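Sensor protein CpxA (Vibrio parahaemolyticus, PDB 3V67) probably acts as the membrane-bound sensor histidine kinase of a two-component system, autophosphorylating with ATP; its periplasmic sensor domain is the part seen here. Local coordinates at residues A[42-47]-A[58-63]. Residues are numbered along the deposited sequence; the frame is centred on the assembly and turned at random.
Sequences FRVEGN and VFFSDY
Val44 meets Phe60 chiefly through one pair of carbons, CG1 and CE2, 4.0 Å apart. The methyl lies in the plane of the ring, at its edge, and the two side chains come from opposite directions, one from helix 37-46, the other from strand 57-61. CG1 faces the ring because it stands roughly anti to the backbone N of Val44 (chi1 160°). CG2 is further off, 4.9 Å from Phe60 CE2. Beyond this touch, the ring of Phe60 packs on Met119 of the adjacent strand 115-124 and on Ile110 and Leu112 of the strand beyond it.

Glu45 makes the polar link. Its CB stands back from the strand; the turn there (chi1 -64°) sends CG off the helix, to pass 4.4 Å from the carbonyl O of Val58. Nearly extended about CB-CG (chi2 172°), the chain carries CD toward the strand. At the tip the two oxygens have separate work. OE1 takes a hydrogen bond from a water at 2.9 Å, and that same water accepts a weak one from the backbone N of Phe60 at 3.1 Å. OE1 is also hydrogen-bonded to Thr69 OG1, whereas OE2 has a weak bond from Thr70 N. No hydrogen bond passes directly between the helix and the strand: OE1 stops 4.3 Å from the carbonyl O of Val58. The buried carboxylate thus has its firm direct tie at Thr69 OG1, while its link to strand 57-61 is weak and water-mediated.

A short helix laid over the antiparallel sheet in this way belongs to the PAS fold of the CpxA periplasmic sensor domain.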
# COMPACT_ATOMS: atom_id res chain seq x y z
N PHE A 42 23.71 -2.58 19.97
CA PHE A 42 23.20 -2.92 21.29
C PHE A 42 22.24 -1.84 21.82
O PHE A 42 21.11 -2.14 22.21
CB PHE A 42 24.38 -3.11 22.25
CG PHE A 42 23.99 -3.58 23.62
CD1 PHE A 42 23.68 -4.90 23.85
CD2 PHE A 42 23.96 -2.69 24.68
CE1 PHE A 42 23.33 -5.34 25.11
CE2 PHE A 42 23.61 -3.11 25.95
CZ PHE A 42 23.29 -4.44 26.16
N ARG A 43 22.70 -0.59 21.82
CA ARG A 43 21.88 0.54 22.26
C ARG A 43 20.58 0.68 21.47
O ARG A 43 19.50 0.80 22.04
CB ARG A 43 22.66 1.85 22.17
CG ARG A 43 23.44 2.23 23.42
CD ARG A 43 24.12 3.58 23.22
NE ARG A 43 24.86 4.02 24.40
CZ ARG A 43 25.66 5.08 24.42
NH1 ARG A 43 25.83 5.81 23.32
NH2 ARG A 43 26.31 5.41 25.53
N VAL A 44 20.70 0.68 20.14
CA VAL A 44 19.56 0.84 19.25
C VAL A 44 18.51 -0.23 19.49
O VAL A 44 17.32 0.06 19.62
CB VAL A 44 19.99 0.82 17.76
CG1 VAL A 44 18.81 0.48 16.86
CG2 VAL A 44 20.60 2.15 17.37
N GLU A 45 18.95 -1.48 19.56
CA GLU A 45 18.03 -2.60 19.74
C GLU A 45 17.56 -2.71 21.19
O GLU A 45 16.62 -3.45 21.49
CB GLU A 45 18.68 -3.89 19.27
CG GLU A 45 18.97 -3.86 17.77
CD GLU A 45 19.79 -5.04 17.31
OE1 GLU A 45 19.33 -5.75 16.39
OE2 GLU A 45 20.90 -5.25 17.86
N GLY A 46 18.21 -1.97 22.08
CA GLY A 46 17.87 -1.98 23.49
C GLY A 46 16.52 -1.36 23.80
O GLY A 46 15.93 -1.65 24.83
N ASN A 47 16.03 -0.51 22.91
CA ASN A 47 14.79 0.22 23.18
C ASN A 47 13.51 -0.59 23.02
O ASN A 47 12.42 -0.10 23.33
CB ASN A 47 14.73 1.52 22.38
CG ASN A 47 15.18 2.72 23.19
OD1 ASN A 47 15.13 2.71 24.43
ND2 ASN A 47 15.63 3.77 22.51
N VAL A 58 14.08 -2.05 14.05
CA VAL A 58 15.14 -1.71 13.12
C VAL A 58 16.17 -2.83 12.99
O VAL A 58 16.71 -3.30 13.99
CB VAL A 58 15.84 -0.39 13.52
CG1 VAL A 58 17.06 -0.15 12.66
CG2 VAL A 58 14.87 0.77 13.42
N PHE A 59 16.42 -3.27 11.75
CA PHE A 59 17.44 -4.28 11.47
C PHE A 59 18.61 -3.66 10.72
O PHE A 59 18.47 -2.60 10.12
CB PHE A 59 16.87 -5.39 10.59
CG PHE A 59 15.99 -6.38 11.30
CD1 PHE A 59 16.52 -7.54 11.85
CD2 PHE A 59 14.62 -6.17 11.38
CE1 PHE A 59 15.70 -8.46 12.48
CE2 PHE A 59 13.80 -7.09 12.01
CZ PHE A 59 14.34 -8.24 12.55
N PHE A 60 19.74 -4.34 10.73
CA PHE A 60 20.91 -3.89 10.00
C PHE A 60 21.56 -5.03 9.24
O PHE A 60 21.41 -6.19 9.60
CB PHE A 60 21.93 -3.26 10.96
CG PHE A 60 21.44 -2.01 11.63
CD1 PHE A 60 21.46 -0.80 10.95
CD2 PHE A 60 20.97 -2.04 12.93
CE1 PHE A 60 21.01 0.35 11.56
CE2 PHE A 60 20.52 -0.89 13.54
CZ PHE A 60 20.54 0.31 12.85
N SER A 61 22.27 -4.69 8.17
CA SER A 61 23.09 -5.66 7.46
C SER A 61 24.29 -4.94 6.86
O SER A 61 24.34 -3.71 6.87
CB SER A 61 22.30 -6.35 6.36
OG SER A 61 22.29 -5.58 5.17
N ASP A 62 25.25 -5.70 6.36
CA ASP A 62 26.37 -5.09 5.65
C ASP A 62 26.11 -5.15 4.15
O ASP A 62 24.99 -5.44 3.72
CB ASP A 62 27.71 -5.75 6.01
CG ASP A 62 27.70 -7.26 5.84
OD1 ASP A 62 27.03 -7.76 4.92
OD2 ASP A 62 28.38 -7.94 6.64
N TYR A 63 27.14 -4.88 3.35
CA TYR A 63 27.03 -4.98 1.90
C TYR A 63 27.55 -6.33 1.41
O TYR A 63 27.98 -6.45 0.26
CB TYR A 63 27.79 -3.85 1.22
CG TYR A 63 27.13 -2.50 1.33
CD1 TYR A 63 26.25 -2.06 0.35
CD2 TYR A 63 27.39 -1.66 2.40
CE1 TYR A 63 25.64 -0.82 0.45
CE2 TYR A 63 26.79 -0.42 2.50
CZ TYR A 63 25.92 -0.01 1.52
OH TYR A 63 25.32 1.23 1.63
O HOH W 1 19.46 -5.76 13.48